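Local coordinates for glutamate receptor 1 (Adineta vaga, PDB 4IO2), which binds glutamate in the extracellular clamshell domain described here and works, as a whole receptor, as a glutamate-gated ion channel, at the glutamic acid site and the interface of chains A and B. Residues are numbered along the deposited sequence; one frame, centred on the assembly and turned at random. Chains: chain A/B, Glutamate receptor 1.

Contact 1 is the glutamate pocket of chain A, and contacts 2 and 3 are patches of the two-fold interface between the copies. Between the centres of their C-alpha atoms, contact 1 lies about 11 Å from contact 3 and 24 Å from contact 2, while contacts 2 and 3 are about 18 Å apart. Helix 90-93 links all three, giving an arginine to the pocket, a serine to contact 3 and, from the other chain, an arginine to contact 2. Helix 218-230 and residue 100 recur in both interface patches. Ligand pocket and dimer surface thus share elements, as suits a receptor that may pass binding on to its assembly.

Contact 1: the glutamic acid site. Residues chain A 67, 85-87, 92, 136, 138-140, 162, 179-180, 207. With GLU (glutamic acid), chain C.
Glutamate lies buried in the cleft of the clamshell ligand-binding domain, almost its whole surface hidden by protein. A:Tyr67 can be followed outward along it. Its CB lies 3.5 Å from glutamate OXT, against the alpha-carboxylate. The flat ring then faces the ligand's CB: CG and CD1 lie against that carbon, A:Tyr67 CD1 at 3.6 Å from glutamate CB, while CD2 sits beside ligand O. At the tip OH is tied to A:Asp85 OD1 and A:Arg162 NH2, which should hold the ring in place. A:Arg92, suited to pairing two nitrogens with two oxygens, grips the alpha-carboxylate end-on: A:Arg92 NH1 meets glutamate O at 2.8 Å, and its NH2 meets glutamate OXT at 2.9 Å. The backbone N of A:Thr87 adds a second bond to O, and that of A:Ala140, at the start of helix 140-148, a second to OXT. The ligand amino group, N, probably charged, donates to the carbonyl O of A:Asp85, to OG1 of A:Thr87 and, at 2.8 Å, to the syn lone pair of A:Asp180 OD2. At the far end A:Arg136 NH2 approaches glutamate OE2 at 2.8 Å from above the gamma-carboxylate plane, and A:Asp180 N adds a nearly straight bond to the same oxygen. A:Arg162 reaches OE2 through water 1. By holding all three polar groups, the site recognises glutamate and would favour closure of the cleft that drives gating.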
loop_
_atom_site.group_PDB
_atom_site.type_symbol
_atom_site.label_atom_id
_atom_site.label_comp_id
_atom_site.label_asym_id
_atom_site.label_seq_id
_atom_site.Cartn_x
_atom_site.Cartn_y
_atom_site.Cartn_z
ATOM N N TYR A 67 -18.802 7.895 -3.140
ATOM C CA TYR A 67 -17.906 6.889 -2.573
ATOM C C TYR A 67 -18.189 6.742 -1.072
ATOM O O TYR A 67 -18.324 5.599 -0.583
ATOM C CB TYR A 67 -16.442 7.233 -2.924
ATOM C CG TYR A 67 -16.133 6.765 -4.319
ATOM C CD1 TYR A 67 -16.516 7.514 -5.423
ATOM C CD2 TYR A 67 -15.522 5.557 -4.535
ATOM C CE1 TYR A 67 -16.285 7.056 -6.727
ATOM C CE2 TYR A 67 -15.299 5.056 -5.818
ATOM C CZ TYR A 67 -15.681 5.831 -6.910
ATOM O OH TYR A 67 -15.466 5.402 -8.212
ATOM N N ASP A 85 -12.525 1.346 -6.815
ATOM C CA ASP A 85 -11.476 2.349 -6.579
ATOM C C ASP A 85 -11.845 3.164 -5.343
ATOM O O ASP A 85 -12.140 4.345 -5.437
ATOM C CB ASP A 85 -11.268 3.249 -7.811
ATOM C CG ASP A 85 -12.550 3.857 -8.406
ATOM O OD1 ASP A 85 -13.664 3.391 -8.159
ATOM O OD2 ASP A 85 -12.412 4.837 -9.205
ATOM N N ILE A 86 -11.842 2.474 -4.187
ATOM C CA ILE A 86 -12.326 3.023 -2.932
ATOM C C ILE A 86 -11.146 3.248 -2.006
ATOM O O ILE A 86 -10.457 2.304 -1.591
ATOM C CB ILE A 86 -13.325 2.062 -2.259
ATOM C CG1 ILE A 86 -14.487 1.697 -3.195
ATOM C CG2 ILE A 86 -13.875 2.659 -1.013
ATOM C CD1 ILE A 86 -15.266 0.461 -2.748
ATOM N N THR A 87 -10.857 4.526 -1.740
ATOM C CA THR A 87 -9.732 4.884 -0.916
ATOM C C THR A 87 -9.915 4.523 0.554
ATOM O O THR A 87 -10.948 4.800 1.159
ATOM C CB THR A 87 -9.428 6.379 -1.062
ATOM O OG1 THR A 87 -9.260 6.686 -2.450
ATOM C CG2 THR A 87 -8.154 6.800 -0.301
ATOM N N ARG A 92 -13.278 6.587 7.194
ATOM C CA ARG A 92 -14.037 5.391 6.787
ATOM C C ARG A 92 -13.745 4.186 7.677
ATOM O O ARG A 92 -14.633 3.393 7.954
ATOM C CB ARG A 92 -13.780 5.069 5.303
ATOM C CG ARG A 92 -14.406 6.087 4.361
ATOM C CD ARG A 92 -13.848 5.991 2.948
ATOM N NE ARG A 92 -14.422 6.994 2.073
ATOM C CZ ARG A 92 -14.090 7.171 0.801
ATOM N NH1 ARG A 92 -13.191 6.375 0.255
ATOM N NH2 ARG A 92 -14.701 8.109 0.086
ATOM N N ARG A 136 -15.498 16.859 -5.910
ATOM C CA ARG A 136 -16.594 15.894 -5.812
ATOM C C ARG A 136 -16.895 15.524 -4.361
ATOM O O ARG A 136 -16.062 14.979 -3.624
ATOM C CB ARG A 136 -16.285 14.646 -6.629
ATOM C CG ARG A 136 -16.297 14.881 -8.126
ATOM C CD ARG A 136 -15.719 13.685 -8.869
ATOM N NE ARG A 136 -14.258 13.638 -8.678
ATOM C CZ ARG A 136 -13.501 12.571 -8.696
ATOM N NH1 ARG A 136 -14.065 11.356 -8.815
ATOM N NH2 ARG A 136 -12.190 12.695 -8.606
ATOM N N GLY A 138 -18.048 13.690 -1.121
ATOM C CA GLY A 138 -18.022 12.288 -0.699
ATOM C C GLY A 138 -16.849 11.504 -1.227
ATOM O O GLY A 138 -16.835 10.290 -1.178
ATOM N N THR A 139 -15.866 12.188 -1.775
ATOM C CA THR A 139 -14.609 11.573 -2.134
ATOM C C THR A 139 -13.560 11.887 -1.043
ATOM O O THR A 139 -13.674 12.851 -0.265
ATOM C CB THR A 139 -14.062 12.024 -3.516
ATOM O OG1 THR A 139 -13.783 13.432 -3.495
ATOM C CG2 THR A 139 -15.037 11.729 -4.627
ATOM N N ALA A 140 -12.512 11.095 -1.040
ATOM C CA ALA A 140 -11.414 11.340 -0.124
ATOM C C ALA A 140 -10.785 12.708 -0.395
ATOM O O ALA A 140 -10.264 13.329 0.516
ATOM C CB ALA A 140 -10.379 10.192 -0.228
ATOM N N ARG A 162 -18.257 12.657 -11.680
ATOM C CA ARG A 162 -17.185 12.882 -12.631
ATOM C C ARG A 162 -17.646 13.710 -13.835
ATOM O O ARG A 162 -16.955 14.620 -14.277
ATOM C CB ARG A 162 -16.582 11.558 -13.075
ATOM C CG ARG A 162 -15.815 10.871 -11.966
ATOM C CD ARG A 162 -15.116 9.625 -12.476
ATOM N NE ARG A 162 -14.428 8.907 -11.405
ATOM C CZ ARG A 162 -14.950 7.972 -10.615
ATOM N NH1 ARG A 162 -16.185 7.534 -10.763
ATOM N NH2 ARG A 162 -14.187 7.471 -9.666
ATOM N N MET A 179 -8.315 14.230 -8.787
ATOM C CA MET A 179 -8.752 12.919 -9.280
ATOM C C MET A 179 -7.679 11.889 -9.012
ATOM O O MET A 179 -6.498 12.173 -9.095
ATOM C CB MET A 179 -9.085 13.014 -10.753
ATOM C CG MET A 179 -9.714 11.773 -11.300
ATOM S SD MET A 179 -10.244 12.056 -13.044
ATOM C CE MET A 179 -11.037 10.464 -13.381
ATOM N N ASP A 180 -8.088 10.697 -8.599
ATOM C CA ASP A 180 -7.154 9.591 -8.440
ATOM C C ASP A 180 -6.328 9.399 -9.699
ATOM O O ASP A 180 -6.838 9.488 -10.813
ATOM C CB ASP A 180 -7.888 8.293 -8.196
ATOM C CG ASP A 180 -8.575 8.204 -6.847
ATOM O OD1 ASP A 180 -8.170 8.921 -5.882
ATOM O OD2 ASP A 180 -9.481 7.341 -6.784
ATOM N N PHE A 207 -6.239 1.565 -2.228
ATOM C CA PHE A 207 -7.594 1.088 -2.436
ATOM C C PHE A 207 -7.714 -0.248 -1.716
ATOM O O PHE A 207 -6.796 -1.083 -1.778
ATOM C CB PHE A 207 -7.909 0.836 -3.891
ATOM C CG PHE A 207 -7.918 2.074 -4.775
ATOM C CD1 PHE A 207 -8.251 3.327 -4.301
ATOM C CD2 PHE A 207 -7.639 1.954 -6.127
ATOM C CE1 PHE A 207 -8.268 4.431 -5.147
ATOM C CE2 PHE A 207 -7.671 3.055 -6.983
ATOM C CZ PHE A 207 -7.989 4.288 -6.496
HETATM N N GLU C . -11.101 6.813 -4.618
HETATM C CA GLU C . -11.946 7.963 -4.283
HETATM C C GLU C . -12.692 7.707 -2.976
HETATM O O GLU C . -12.720 6.538 -2.510
HETATM C CB GLU C . -12.960 8.289 -5.384
HETATM C CG GLU C . -12.380 8.578 -6.774
HETATM C CD GLU C . -11.609 9.890 -6.909
HETATM O OE1 GLU C . -11.617 10.678 -5.965
HETATM O OE2 GLU C . -11.060 10.149 -8.013
HETATM O OXT GLU C . -13.241 8.675 -2.400
HETATM O O HOH W 1 -11.798 8.966 -10.300
#

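Contact 2: the interface of chains A and B. Residues chain A 100, 218-219, 222-223; chain B 93-94.
In this patch of the two-fold interface between two ligand-binding domains, possibly also used in the receptor, B:Arg93 leans across one face of helix 218-230 of chain A. The tight part is the salt bridge to A:Asp222. The arginine leaves with CG anti to the backbone N (chi1 -178°) and bends at chi2, bringing NE and NH2 side-on to one carboxylate oxygen. B:Arg93 NE lies 2.9 Å from A:Asp222 OD2, on its anti lone pair. B:Arg93 NH2 meets A:Asp222 OD2 at 3.2 Å, from above the carboxylate plane; the carboxylate and guanidinium planes are 65° apart. An aspartate suits this place because its short chain keeps the charge close to the helix, and A:Asp222 OD1 accepts the backbone N of A:Asn100 at 3.0 Å, which probably steadies the carboxylate. Behind the charges, A:Asp222 CB packs on B:Arg93 CG at 3.7 Å, and the branched A:Val223 sets its CG2 3.9 Å from the same carbon. The contact is looser towards B:Glu94. There A:Val223 crosses the glutamate at about a right angle, with CG2 against B:Glu94 CG and CG1 against its CD. A:Lys219, bent at chi3 (82°), runs its methylenes past the B:Arg93 guanidinium, and its NZ stays 6.9 Å from B:Glu94 OE2. The patch joins the first turns of helix 218-230 in chain A to the end of helix 90-93 in chain B.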
loop_
_atom_site.group_PDB
_atom_site.type_symbol
_atom_site.label_atom_id
_atom_site.label_comp_id
_atom_site.label_asym_id
_atom_site.label_seq_id
_atom_site.Cartn_x
_atom_site.Cartn_y
_atom_site.Cartn_z
ATOM N N ASN A 100 -6.609 -6.021 2.841
ATOM C CA ASN A 100 -5.292 -5.625 2.389
ATOM C C ASN A 100 -5.475 -4.966 1.036
ATOM O O ASN A 100 -6.398 -5.281 0.270
ATOM C CB ASN A 100 -4.366 -6.845 2.309
ATOM C CG ASN A 100 -4.070 -7.406 3.662
ATOM O OD1 ASN A 100 -4.448 -8.521 3.977
ATOM N ND2 ASN A 100 -3.400 -6.620 4.493
ATOM N N ALA A 218 -12.476 -12.283 7.179
ATOM C CA ALA A 218 -11.393 -11.338 6.890
ATOM C C ALA A 218 -10.122 -12.015 6.417
ATOM O O ALA A 218 -9.503 -11.596 5.413
ATOM C CB ALA A 218 -11.112 -10.431 8.099
ATOM N N LYS A 219 -9.707 -13.051 7.116
ATOM C CA LYS A 219 -8.454 -13.723 6.782
ATOM C C LYS A 219 -8.541 -14.371 5.409
ATOM O O LYS A 219 -7.608 -14.287 4.600
ATOM C CB LYS A 219 -8.077 -14.757 7.850
ATOM C CG LYS A 219 -6.732 -15.488 7.602
ATOM C CD LYS A 219 -6.520 -16.557 8.623
ATOM C CE LYS A 219 -7.268 -17.796 8.223
ATOM N NZ LYS A 219 -6.785 -18.938 9.029
ATOM N N ASP A 222 -8.186 -11.707 2.744
ATOM C CA ASP A 222 -6.847 -11.102 2.743
ATOM C C ASP A 222 -5.786 -12.040 2.164
ATOM O O ASP A 222 -4.946 -11.631 1.363
ATOM C CB ASP A 222 -6.439 -10.652 4.170
ATOM C CG ASP A 222 -7.033 -9.311 4.579
ATOM O OD1 ASP A 222 -7.686 -8.617 3.750
ATOM O OD2 ASP A 222 -6.863 -8.979 5.781
ATOM N N VAL A 223 -5.769 -13.293 2.605
ATOM C CA VAL A 223 -4.795 -14.246 2.092
ATOM C C VAL A 223 -4.912 -14.376 0.565
ATOM O O VAL A 223 -3.903 -14.452 -0.139
ATOM C CB VAL A 223 -4.967 -15.617 2.790
ATOM C CG1 VAL A 223 -4.208 -16.738 2.080
ATOM C CG2 VAL A 223 -4.530 -15.508 4.258
ATOM N N ARG B 93 -0.051 -13.714 6.633
ATOM C CA ARG B 93 -1.431 -13.329 6.914
ATOM C C ARG B 93 -2.271 -14.519 7.344
ATOM O O ARG B 93 -3.274 -14.349 8.028
ATOM C CB ARG B 93 -2.028 -12.643 5.683
ATOM C CG ARG B 93 -3.489 -12.144 5.870
ATOM C CD ARG B 93 -3.598 -11.070 6.941
ATOM N NE ARG B 93 -4.973 -10.704 7.246
ATOM C CZ ARG B 93 -5.697 -11.236 8.206
ATOM N NH1 ARG B 93 -5.245 -12.260 8.898
ATOM N NH2 ARG B 93 -6.943 -10.825 8.372
ATOM N N GLU B 94 -1.835 -15.729 7.009
ATOM C CA GLU B 94 -2.505 -16.928 7.481
ATOM C C GLU B 94 -2.451 -17.014 9.044
ATOM O O GLU B 94 -3.349 -17.615 9.688
ATOM C CB GLU B 94 -1.887 -18.183 6.754
ATOM C CG GLU B 94 -2.761 -18.724 5.555
ATOM C CD GLU B 94 -2.037 -19.292 4.282
ATOM O OE1 GLU B 94 -0.891 -18.931 3.861
ATOM O OE2 GLU B 94 -2.674 -20.115 3.628
#

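Contact 3: the interface of chains A and B. Residues chain A 88-90, 204-206; chain B 100, 229-230.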
loop_
_atom_site.group_PDB
_atom_site.type_symbol
_atom_site.label_atom_id
_atom_site.label_comp_id
_atom_site.label_asym_id
_atom_site.label_seq_id
_atom_site.Cartn_x
_atom_site.Cartn_y
_atom_site.Cartn_z
ATOM N N VAL A 88 -8.883 3.934 1.151
ATOM C CA VAL A 88 -8.861 3.617 2.587
ATOM C C VAL A 88 -8.549 4.905 3.322
ATOM O O VAL A 88 -7.503 5.533 3.105
ATOM C CB VAL A 88 -7.802 2.555 2.865
ATOM C CG1 VAL A 88 -7.823 2.207 4.347
ATOM C CG2 VAL A 88 -8.061 1.305 1.998
ATOM N N THR A 89 -9.467 5.364 4.157
ATOM C CA THR A 89 -9.270 6.595 4.929
ATOM C C THR A 89 -9.561 6.351 6.403
ATOM O O THR A 89 -10.274 5.449 6.764
ATOM C CB THR A 89 -10.174 7.765 4.487
ATOM O OG1 THR A 89 -11.505 7.476 4.869
ATOM C CG2 THR A 89 -10.115 8.016 2.955
ATOM N N SER A 90 -8.990 7.188 7.240
ATOM C CA SER A 90 -9.191 7.111 8.688
ATOM C C SER A 90 -10.664 7.234 9.043
ATOM O O SER A 90 -11.177 6.491 9.863
ATOM C CB SER A 90 -8.363 8.201 9.419
ATOM O OG SER A 90 -8.721 9.530 9.018
ATOM N N LYS A 204 -0.812 10.101 -1.061
ATOM C CA LYS A 204 -0.455 8.698 -1.233
ATOM C C LYS A 204 -1.343 7.865 -0.338
ATOM O O LYS A 204 -1.494 8.140 0.878
ATOM C CB LYS A 204 1.007 8.454 -0.877
ATOM C CG LYS A 204 1.994 9.305 -1.669
ATOM C CD LYS A 204 1.572 9.520 -3.101
ATOM C CE LYS A 204 2.539 10.447 -3.845
ATOM N NZ LYS A 204 3.396 11.268 -2.951
ATOM N N SER A 205 -1.965 6.863 -0.938
ATOM C CA SER A 205 -2.999 6.118 -0.277
ATOM C C SER A 205 -3.129 4.729 -0.914
ATOM O O SER A 205 -2.307 4.324 -1.715
ATOM C CB SER A 205 -4.297 6.958 -0.377
ATOM O OG SER A 205 -4.573 7.318 -1.739
ATOM N N THR A 206 -4.184 4.019 -0.555
ATOM C CA THR A 206 -4.449 2.692 -1.081
ATOM C C THR A 206 -5.919 2.512 -1.380
ATOM O O THR A 206 -6.746 3.215 -0.792
ATOM C CB THR A 206 -4.028 1.602 -0.061
ATOM O OG1 THR A 206 -4.711 1.830 1.191
ATOM C CG2 THR A 206 -2.506 1.601 0.207
ATOM N N ASN B 100 -3.210 -1.492 8.572
ATOM C CA ASN B 100 -3.049 -0.704 7.353
ATOM C C ASN B 100 -1.585 -0.440 7.086
ATOM O O ASN B 100 -0.759 -0.281 7.995
ATOM C CB ASN B 100 -3.827 0.605 7.398
ATOM C CG ASN B 100 -5.294 0.367 7.314
ATOM O OD1 ASN B 100 -5.988 0.324 8.320
ATOM N ND2 ASN B 100 -5.780 0.161 6.105
ATOM N N ARG B 229 -0.680 8.859 8.204
ATOM C CA ARG B 229 -0.440 8.898 6.773
ATOM C C ARG B 229 -1.033 10.173 6.154
ATOM O O ARG B 229 -0.351 10.942 5.450
ATOM C CB ARG B 229 -1.081 7.635 6.148
ATOM C CG ARG B 229 -1.112 7.495 4.614
ATOM C CD ARG B 229 -2.206 6.443 4.098
ATOM N NE ARG B 229 -1.868 5.062 4.403
ATOM C CZ ARG B 229 -2.485 3.968 3.916
ATOM N NH1 ARG B 229 -3.508 4.025 3.090
ATOM N NH2 ARG B 229 -2.080 2.771 4.272
ATOM N N GLU B 230 -2.304 10.393 6.427
ATOM C CA GLU B 230 -3.025 11.504 5.822
ATOM C C GLU B 230 -2.429 12.862 6.172
ATOM O O GLU B 230 -2.430 13.765 5.329
ATOM C CB GLU B 230 -4.518 11.466 6.219
ATOM C CG GLU B 230 -5.275 10.334 5.578
ATOM C CD GLU B 230 -6.540 9.928 6.276
ATOM O OE1 GLU B 230 -7.031 10.679 7.120
ATOM O OE2 GLU B 230 -7.070 8.850 5.953
HETATM O O HOH W 2 -6.229 8.014 3.420
HETATM O O HOH W 3 -10.135 10.464 6.923
HETATM O O HOH W 4 -0.095 10.156 2.320
#
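This is a polar, partly water-bridged patch of the two-fold interface between two copies of the ligand-binding domain; it ties the copies together in the deposited assembly and may do so in the receptor. B:Glu230 carries one half. With CG anti to the carbonyl carbon (chi1 -70°) and the chain extended beyond, it presents its carboxylate to A:Ser90 as a fork. B:Glu230 OE2 accepts the backbone N of A:Ser90 at 2.8 Å, and its OE1 accepts A:Ser90 OG at 2.8 Å, each on the syn lone pair. A small serine suits the start of helix 90-93: its OG (chi1 60°) turns to the same carboxylate as its own N-H, and that helix end would favour the negative charge. Water 3 joins OG to OE1, and water 2 links B:Glu230 OE2 to the carbonyl O of A:Val88, 2.8 Å from each. An alanine here, in place of B:Glu230, removes the carboxylate with its bonds to A:Ser90 and waters 2 and 3, and would probably leave the two copies less firmly joined at this end of the helix. In the other half B:Arg229, long enough to reach strand 204-207, crosses A:Thr206 at about a right angle, and the threonine OG1 gives its NH1 an acceptor at 3.1 Å. Water 4 bridges the carbonyl oxygens of A:Lys204 and B:Arg229. The last turn of helix 218-230 in chain B thus fits between strand 204-207 and the start of helix 90-93 in chain A.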